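Long-range contact in Baccell_00875 (Bacteroides cellulosilyticus DSM 14838, PDB 5NO8), which is a polysaccharide lyase that probably removes the rhamnose caps of arabinogalactan proteins by cleaving the bond between L-rhamnose and glucuronic acid: residues R516-V527 / A548-T559. Sequence-based numbering, arbitrary orientation.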
ATOM      1  N   ARG A 516       6.180  -4.398  32.266  1.00 28.58           N
ATOM      2  CA  ARG A 516       4.741  -4.249  32.197  1.00 30.66           C
ATOM      3  C   ARG A 516       4.296  -2.822  32.563  1.00 34.28           C
ATOM      4  O   ARG A 516       3.430  -2.239  31.894  1.00 30.80           O
ATOM      5  CB  ARG A 516       4.062  -5.305  33.070  1.00 31.78           C
ATOM      6  CG  ARG A 516       2.545  -5.229  33.109  1.00 33.77           C
ATOM      7  CD  ARG A 516       1.972  -6.507  33.673  1.00 36.47           C
ATOM      8  NE  ARG A 516       0.545  -6.385  33.958  1.00 39.95           N
ATOM      9  CZ  ARG A 516      -0.340  -7.383  33.929  1.00 43.48           C
ATOM     10  NH1 ARG A 516       0.021  -8.631  33.623  1.00 47.93           N
ATOM     11  NH2 ARG A 516      -1.618  -7.132  34.213  1.00 44.77           N
ATOM     12  N   ASN A 517       4.911  -2.254  33.602  1.00 33.57           N
ATOM     13  CA  ASN A 517       4.635  -0.871  33.988  1.00 34.23           C
ATOM     14  C   ASN A 517       5.069   0.123  32.909  1.00 32.93           C
ATOM     15  O   ASN A 517       4.374   1.114  32.674  1.00 36.84           O
ATOM     16  CB  ASN A 517       5.327  -0.510  35.327  1.00 36.12           C
ATOM     17  CG  ASN A 517       4.729  -1.218  36.535  1.00 35.84           C
ATOM     18  OD1 ASN A 517       5.394  -1.308  37.570  1.00 41.82           O
ATOM     19  ND2 ASN A 517       3.493  -1.714  36.430  1.00 35.77           N
ATOM     20  N   ASP A 518       6.211  -0.126  32.273  1.00 31.73           N
ATOM     21  CA  ASP A 518       6.662   0.697  31.136  1.00 31.69           C
ATOM     22  C   ASP A 518       5.661   0.652  29.972  1.00 29.31           C
ATOM     23  O   ASP A 518       5.321   1.695  29.396  1.00 26.81           O
ATOM     24  CB  ASP A 518       8.044   0.273  30.631  1.00 33.73           C
ATOM     25  CG  ASP A 518       9.186   0.703  31.550  1.00 38.17           C
ATOM     26  OD1 ASP A 518       8.992   1.574  32.422  1.00 42.40           O
ATOM     27  OD2 ASP A 518      10.303   0.177  31.372  1.00 41.30           O
ATOM     28  N   PHE A 519       5.182  -0.541  29.643  1.00 27.01           N
ATOM     29  CA  PHE A 519       4.171  -0.668  28.592  1.00 26.11           C
ATOM     30  C   PHE A 519       2.866   0.031  28.977  1.00 26.16           C
ATOM     31  O   PHE A 519       2.234   0.666  28.128  1.00 26.06           O
ATOM     32  CB  PHE A 519       3.885  -2.133  28.229  1.00 25.40           C
ATOM     33  CG  PHE A 519       5.026  -2.850  27.554  1.00 24.14           C
ATOM     34  CD1 PHE A 519       5.910  -2.203  26.702  1.00 24.50           C
ATOM     35  CD2 PHE A 519       5.192  -4.217  27.755  1.00 25.53           C
ATOM     36  CE1 PHE A 519       6.948  -2.892  26.082  1.00 24.14           C
ATOM     37  CE2 PHE A 519       6.210  -4.908  27.127  1.00 23.76           C
ATOM     38  CZ  PHE A 519       7.087  -4.248  26.292  1.00 23.43           C
ATOM     39  N   ILE A 520       2.448  -0.082  30.233  1.00 25.63           N
ATOM     40  CA  ILE A 520       1.247   0.644  30.700  1.00 28.98           C
ATOM     41  C   ILE A 520       1.380   2.171  30.495  1.00 28.05           C
ATOM     42  O   ILE A 520       0.433   2.827  30.049  1.00 30.51           O
ATOM     43  CB  ILE A 520       0.892   0.259  32.169  1.00 29.63           C
ATOM     44  CG1 ILE A 520       0.312  -1.159  32.205  1.00 30.02           C
ATOM     45  CG2 ILE A 520      -0.105   1.234  32.801  1.00 29.52           C
ATOM     46  CD1 ILE A 520       0.309  -1.814  33.578  1.00 30.08           C
ATOM     47  N   LYS A 521       2.548   2.721  30.794  1.00 30.19           N
ATOM     48  CA  LYS A 521       2.838   4.148  30.556  1.00 31.21           C
ATOM     49  C   LYS A 521       2.662   4.513  29.092  1.00 31.41           C
ATOM     50  O   LYS A 521       1.999   5.497  28.770  1.00 30.35           O
ATOM     51  CB  LYS A 521       4.265   4.492  30.982  1.00 29.80           C
ATOM     52  N   THR A 522       3.242   3.698  28.208  1.00 30.54           N
ATOM     53  CA  THR A 522       3.103   3.913  26.774  1.00 30.50           C
ATOM     54  C   THR A 522       1.637   3.833  26.349  1.00 27.96           C
ATOM     55  O   THR A 522       1.165   4.672  25.583  1.00 27.99           O
ATOM     56  CB  THR A 522       3.985   2.934  25.957  1.00 30.79           C
ATOM     57  OG1 THR A 522       5.368   3.260  26.142  1.00 32.18           O
ATOM     58  CG2 THR A 522       3.659   3.016  24.457  1.00 32.03           C
ATOM     59  N   GLY A 523       0.934   2.805  26.811  1.00 27.78           N
ATOM     60  CA  GLY A 523      -0.486   2.662  26.567  1.00 28.52           C
ATOM     61  C   GLY A 523      -1.304   3.888  26.958  1.00 31.10           C
ATOM     62  O   GLY A 523      -2.187   4.324  26.213  1.00 28.41           O
ATOM     63  N   ASP A 524      -0.993   4.454  28.123  1.00 30.32           N
ATOM     64  CA  ASP A 524      -1.695   5.654  28.583  1.00 31.75           C
ATOM     65  C   ASP A 524      -1.382   6.856  27.689  1.00 28.53           C
ATOM     66  O   ASP A 524      -2.291   7.600  27.366  1.00 29.20           O
ATOM     67  CB  ASP A 524      -1.405   5.921  30.074  1.00 32.04           C
ATOM     68  CG  ASP A 524      -1.944   4.817  30.981  1.00 34.30           C
ATOM     69  OD1 ASP A 524      -2.812   4.017  30.547  1.00 35.36           O
ATOM     70  OD2 ASP A 524      -1.497   4.733  32.148  1.00 35.65           O
ATOM     71  N   VAL A 525      -0.142   7.000  27.223  1.00 29.94           N
ATOM     72  CA  VAL A 525       0.191   8.071  26.267  1.00 31.10           C
ATOM     73  C   VAL A 525      -0.606   7.912  24.964  1.00 32.57           C
ATOM     74  O   VAL A 525      -1.192   8.881  24.480  1.00 31.19           O
ATOM     75  CB  VAL A 525       1.700   8.184  25.988  1.00 33.17           C
ATOM     76  CG1 VAL A 525       1.994   9.159  24.842  1.00 34.29           C
ATOM     77  CG2 VAL A 525       2.442   8.640  27.242  1.00 32.95           C
ATOM     78  N   PHE A 526      -0.676   6.695  24.423  1.00 30.48           N
ATOM     79  CA  PHE A 526      -1.399   6.482  23.163  1.00 29.03           C
ATOM     80  C   PHE A 526      -2.884   6.762  23.299  1.00 28.27           C
ATOM     81  O   PHE A 526      -3.483   7.349  22.414  1.00 27.46           O
ATOM     82  CB  PHE A 526      -1.188   5.059  22.618  1.00 28.72           C
ATOM     83  CG  PHE A 526       0.231   4.743  22.173  1.00 27.91           C
ATOM     84  CD1 PHE A 526       1.243   5.700  22.109  1.00 27.33           C
ATOM     85  CD2 PHE A 526       0.532   3.441  21.749  1.00 28.47           C
ATOM     86  CE1 PHE A 526       2.525   5.357  21.689  1.00 27.78           C
ATOM     87  CE2 PHE A 526       1.809   3.103  21.322  1.00 27.17           C
ATOM     88  CZ  PHE A 526       2.805   4.052  21.298  1.00 28.15           C
ATOM     89  N   VAL A 527      -3.475   6.338  24.409  1.00 28.95           N
ATOM     90  CA  VAL A 527      -4.876   6.626  24.691  1.00 29.05           C
ATOM     91  C   VAL A 527      -5.147   8.136  24.812  1.00 31.12           C
ATOM     92  O   VAL A 527      -6.170   8.632  24.313  1.00 30.29           O
ATOM     93  CB  VAL A 527      -5.360   5.881  25.963  1.00 28.94           C
ATOM     94  CG1 VAL A 527      -6.733   6.360  26.415  1.00 29.20           C
ATOM     95  CG2 VAL A 527      -5.424   4.382  25.700  1.00 28.52           C
ATOM     96  N   ALA A 548       0.333   1.749  16.666  1.00 23.25           N
ATOM     97  CA  ALA A 548      -0.425   2.190  17.849  1.00 23.46           C
ATOM     98  C   ALA A 548      -1.398   1.113  18.264  1.00 22.31           C
ATOM     99  O   ALA A 548      -1.460   0.722  19.429  1.00 22.66           O
ATOM    100  CB  ALA A 548      -1.194   3.488  17.571  1.00 25.78           C
ATOM    101  N   ILE A 549      -2.138   0.599  17.294  1.00 20.55           N
ATOM    102  CA  ILE A 549      -3.203  -0.347  17.570  1.00 19.79           C
ATOM    103  C   ILE A 549      -2.624  -1.736  17.873  1.00 19.39           C
ATOM    104  O   ILE A 549      -3.172  -2.469  18.725  1.00 20.50           O
ATOM    105  CB  ILE A 549      -4.191  -0.424  16.393  1.00 19.65           C
ATOM    106  CG1 ILE A 549      -4.768   0.963  16.085  1.00 20.41           C
ATOM    107  CG2 ILE A 549      -5.306  -1.409  16.655  1.00 20.05           C
ATOM    108  CD1 ILE A 549      -5.661   0.987  14.869  1.00 20.42           C
ATOM    109  N   GLN A 550      -1.536  -2.082  17.181  1.00 19.83           N
ATOM    110  CA  GLN A 550      -0.776  -3.328  17.391  1.00 20.27           C
ATOM    111  C   GLN A 550      -0.314  -3.383  18.854  1.00 21.19           C
ATOM    112  O   GLN A 550      -0.498  -4.383  19.554  1.00 22.17           O
ATOM    113  CB  GLN A 550       0.438  -3.351  16.441  1.00 21.32           C
ATOM    114  CG  GLN A 550       1.353  -4.566  16.497  1.00 23.19           C
ATOM    115  CD  GLN A 550       2.651  -4.372  15.710  1.00 23.64           C
ATOM    116  OE1 GLN A 550       3.134  -3.238  15.508  1.00 24.16           O
ATOM    117  NE2 GLN A 550       3.233  -5.482  15.267  1.00 23.46           N
ATOM    118  N   PHE A 551       0.231  -2.270  19.317  1.00 20.84           N
ATOM    119  CA  PHE A 551       0.667  -2.158  20.709  1.00 20.98           C
ATOM    120  C   PHE A 551      -0.483  -2.270  21.704  1.00 21.15           C
ATOM    121  O   PHE A 551      -0.428  -3.073  22.660  1.00 21.95           O
ATOM    122  CB  PHE A 551       1.386  -0.839  20.923  1.00 21.01           C
ATOM    123  CG  PHE A 551       1.832  -0.647  22.333  1.00 21.44           C
ATOM    124  CD1 PHE A 551       3.048  -1.112  22.730  1.00 22.22           C
ATOM    125  CD2 PHE A 551       0.988  -0.046  23.262  1.00 22.04           C
ATOM    126  CE1 PHE A 551       3.475  -0.973  24.041  1.00 22.76           C
ATOM    127  CE2 PHE A 551       1.393   0.104  24.567  1.00 22.52           C
ATOM    128  CZ  PHE A 551       2.632  -0.355  24.956  1.00 23.49           C
ATOM    129  N   LEU A 552      -1.517  -1.461  21.499  1.00 20.85           N
ATOM    130  CA  LEU A 552      -2.656  -1.447  22.406  1.00 21.16           C
ATOM    131  C   LEU A 552      -3.392  -2.778  22.496  1.00 22.25           C
ATOM    132  O   LEU A 552      -3.835  -3.169  23.582  1.00 21.02           O
ATOM    133  CB  LEU A 552      -3.637  -0.337  22.059  1.00 22.53           C
ATOM    134  CG  LEU A 552      -3.158   1.111  22.256  1.00 24.11           C
ATOM    135  CD1 LEU A 552      -4.116   2.023  21.527  1.00 25.35           C
ATOM    136  CD2 LEU A 552      -3.085   1.512  23.723  1.00 25.73           C
ATOM    137  N   ALA A 553      -3.548  -3.472  21.369  1.00 20.30           N
ATOM    138  CA  ALA A 553      -4.238  -4.752  21.375  1.00 21.35           C
ATOM    139  C   ALA A 553      -3.457  -5.799  22.183  1.00 20.88           C
ATOM    140  O   ALA A 553      -4.045  -6.576  22.946  1.00 22.01           O
ATOM    141  CB  ALA A 553      -4.486  -5.240  19.962  1.00 20.79           C
ATOM    142  N   GLN A 554      -2.148  -5.817  21.996  1.00 21.22           N
ATOM    143  CA  GLN A 554      -1.268  -6.669  22.800  1.00 21.34           C
ATOM    144  C   GLN A 554      -1.329  -6.282  24.282  1.00 23.74           C
ATOM    145  O   GLN A 554      -1.365  -7.158  25.156  1.00 23.93           O
ATOM    146  CB  GLN A 554       0.168  -6.592  22.339  1.00 22.10           C
ATOM    147  CG  GLN A 554       0.451  -7.232  20.993  1.00 23.04           C
ATOM    148  CD  GLN A 554       1.880  -7.023  20.593  1.00 22.63           C
ATOM    149  OE1 GLN A 554       2.194  -6.119  19.806  1.00 27.08           O
ATOM    150  NE2 GLN A 554       2.767  -7.803  21.158  1.00 19.73           N
ATOM    151  N   LEU A 555      -1.332  -4.984  24.570  1.00 23.28           N
ATOM    152  CA  LEU A 555      -1.423  -4.534  25.967  1.00 24.67           C
ATOM    153  C   LEU A 555      -2.751  -4.973  26.581  1.00 24.74           C
ATOM    154  O   LEU A 555      -2.774  -5.432  27.723  1.00 25.92           O
ATOM    155  CB  LEU A 555      -1.222  -3.023  26.078  1.00 26.27           C
ATOM    156  CG  LEU A 555      -1.071  -2.461  27.506  1.00 26.73           C
ATOM    157  CD1 LEU A 555       0.068  -3.173  28.225  1.00 27.22           C
ATOM    158  CD2 LEU A 555      -0.785  -0.959  27.476  1.00 27.91           C
ATOM    159  N   TYR A 556      -3.838  -4.921  25.819  1.00 24.66           N
ATOM    160  CA  TYR A 556      -5.096  -5.477  26.282  1.00 26.08           C
ATOM    161  C   TYR A 556      -4.994  -6.980  26.578  1.00 29.20           C
ATOM    162  O   TYR A 556      -5.506  -7.450  27.602  1.00 28.64           O
ATOM    163  CB  TYR A 556      -6.239  -5.240  25.292  1.00 26.46           C
ATOM    164  CG  TYR A 556      -7.502  -5.930  25.719  1.00 27.14           C
ATOM    165  CD1 TYR A 556      -8.264  -5.424  26.779  1.00 27.86           C
ATOM    166  CD2 TYR A 556      -7.913  -7.124  25.127  1.00 27.36           C
ATOM    167  CE1 TYR A 556      -9.414  -6.061  27.194  1.00 27.83           C
ATOM    168  CE2 TYR A 556      -9.054  -7.776  25.562  1.00 28.76           C
ATOM    169  CZ  TYR A 556      -9.791  -7.232  26.595  1.00 29.11           C
ATOM    170  OH  TYR A 556     -10.930  -7.854  27.003  1.00 31.61           O
ATOM    171  N   LEU A 557      -4.381  -7.736  25.662  1.00 27.30           N
ATOM    172  CA  LEU A 557      -4.308  -9.179  25.831  1.00 27.54           C
ATOM    173  C   LEU A 557      -3.460  -9.564  27.048  1.00 28.92           C
ATOM    174  O   LEU A 557      -3.698 -10.607  27.642  1.00 28.57           O
ATOM    175  CB  LEU A 557      -3.785  -9.862  24.561  1.00 27.13           C
ATOM    176  CG  LEU A 557      -4.755  -9.808  23.360  1.00 26.67           C
ATOM    177  CD1 LEU A 557      -4.058 -10.173  22.043  1.00 27.04           C
ATOM    178  CD2 LEU A 557      -5.962 -10.701  23.572  1.00 26.98           C
ATOM    179  N   GLU A 558      -2.502  -8.718  27.417  1.00 31.16           N
ATOM    180  CA  GLU A 558      -1.678  -8.939  28.606  1.00 35.63           C
ATOM    181  C   GLU A 558      -2.290  -8.431  29.922  1.00 38.56           C
ATOM    182  O   GLU A 558      -1.999  -8.988  30.978  1.00 41.59           O
ATOM    183  CB  GLU A 558      -0.294  -8.298  28.412  1.00 39.82           C
ATOM    184  CG  GLU A 558       0.522  -8.916  27.277  1.00 43.99           C
ATOM    185  CD  GLU A 558       0.862 -10.378  27.518  1.00 46.00           C
ATOM    186  OE1 GLU A 558       1.381 -10.702  28.610  1.00 49.76           O
ATOM    187  OE2 GLU A 558       0.596 -11.200  26.618  1.00 48.11           O
ATOM    188  N   THR A 559      -3.102  -7.377  29.884  1.00 37.11           N
ATOM    189  CA  THR A 559      -3.651  -6.775  31.118  1.00 36.45           C
ATOM    190  C   THR A 559      -5.157  -6.937  31.323  1.00 35.26           C
ATOM    191  O   THR A 559      -5.628  -6.830  32.441  1.00 37.65           O
ATOM    192  CB  THR A 559      -3.398  -5.251  31.151  1.00 36.09           C
ATOM    193  OG1 THR A 559      -4.096  -4.639  30.054  1.00 37.89           O
ATOM    194  CG2 THR A 559      -1.933  -4.928  31.072  1.00 36.16           C
TER
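F551 drives its ring into the hole formed by F519, T522, G523 and F526, a knob-into-holes fit. With CG anti to the backbone N (chi1 179°), the ring reaches straight across to helix 509-529. Its CB lies in the plane of the F526 ring, at that ring's edge. One atom out, F551 CG meets F526 CE2, and F551 CD2 packs 3.8 Å from the same carbon; F526 turns its edge to the F551 face in an offset edge-to-face pair, planes at 72°. Further along, F551 CE1 touches F519 CD1, in a ring pair that is merely oblique, while F551 CE2 reaches the backbone at G523 N (3.5 Å). At the tip, F551 CZ comes 3.4 Å from F519 O, which lies near the F551 ring plane. T522 CG2 covers one face in a CH-pi contact, 3.9 Å from the F551 ring centroid; T522 OG1 is hydrogen-bonded to Y487 O.

Segments 516-527 and 548-559 cross at -129°, their axes 10.2 Å apart at closest approach; their helices, 509-529 and 542-559, are successive in the helical part of the protein and more nearly antiparallel than parallel. F519, F526 and F551 form an aromatic cluster, with L478 and F482 on F519, V496 on F551, and Y490 stacked on F526. With F551 cut back to an alanine, a gap is likely to open between F519 and F526, and the T522 methyl would lose its aromatic face.

Beside the knob, G523 lets the helices come close: a side chain there would run into L555 CD2, which packs 3.7 Å from G523 CA. L552 CD2 rests against G523 O, F526 CB and V527 CG2. At the other end R516, extended from CG to NE, lays a guanidinium face over T559 CG2. R516 NH1 comes 3.3 Å from E558 O at too poor an angle to bond and is hydrogen-bonded instead to Y512 OH.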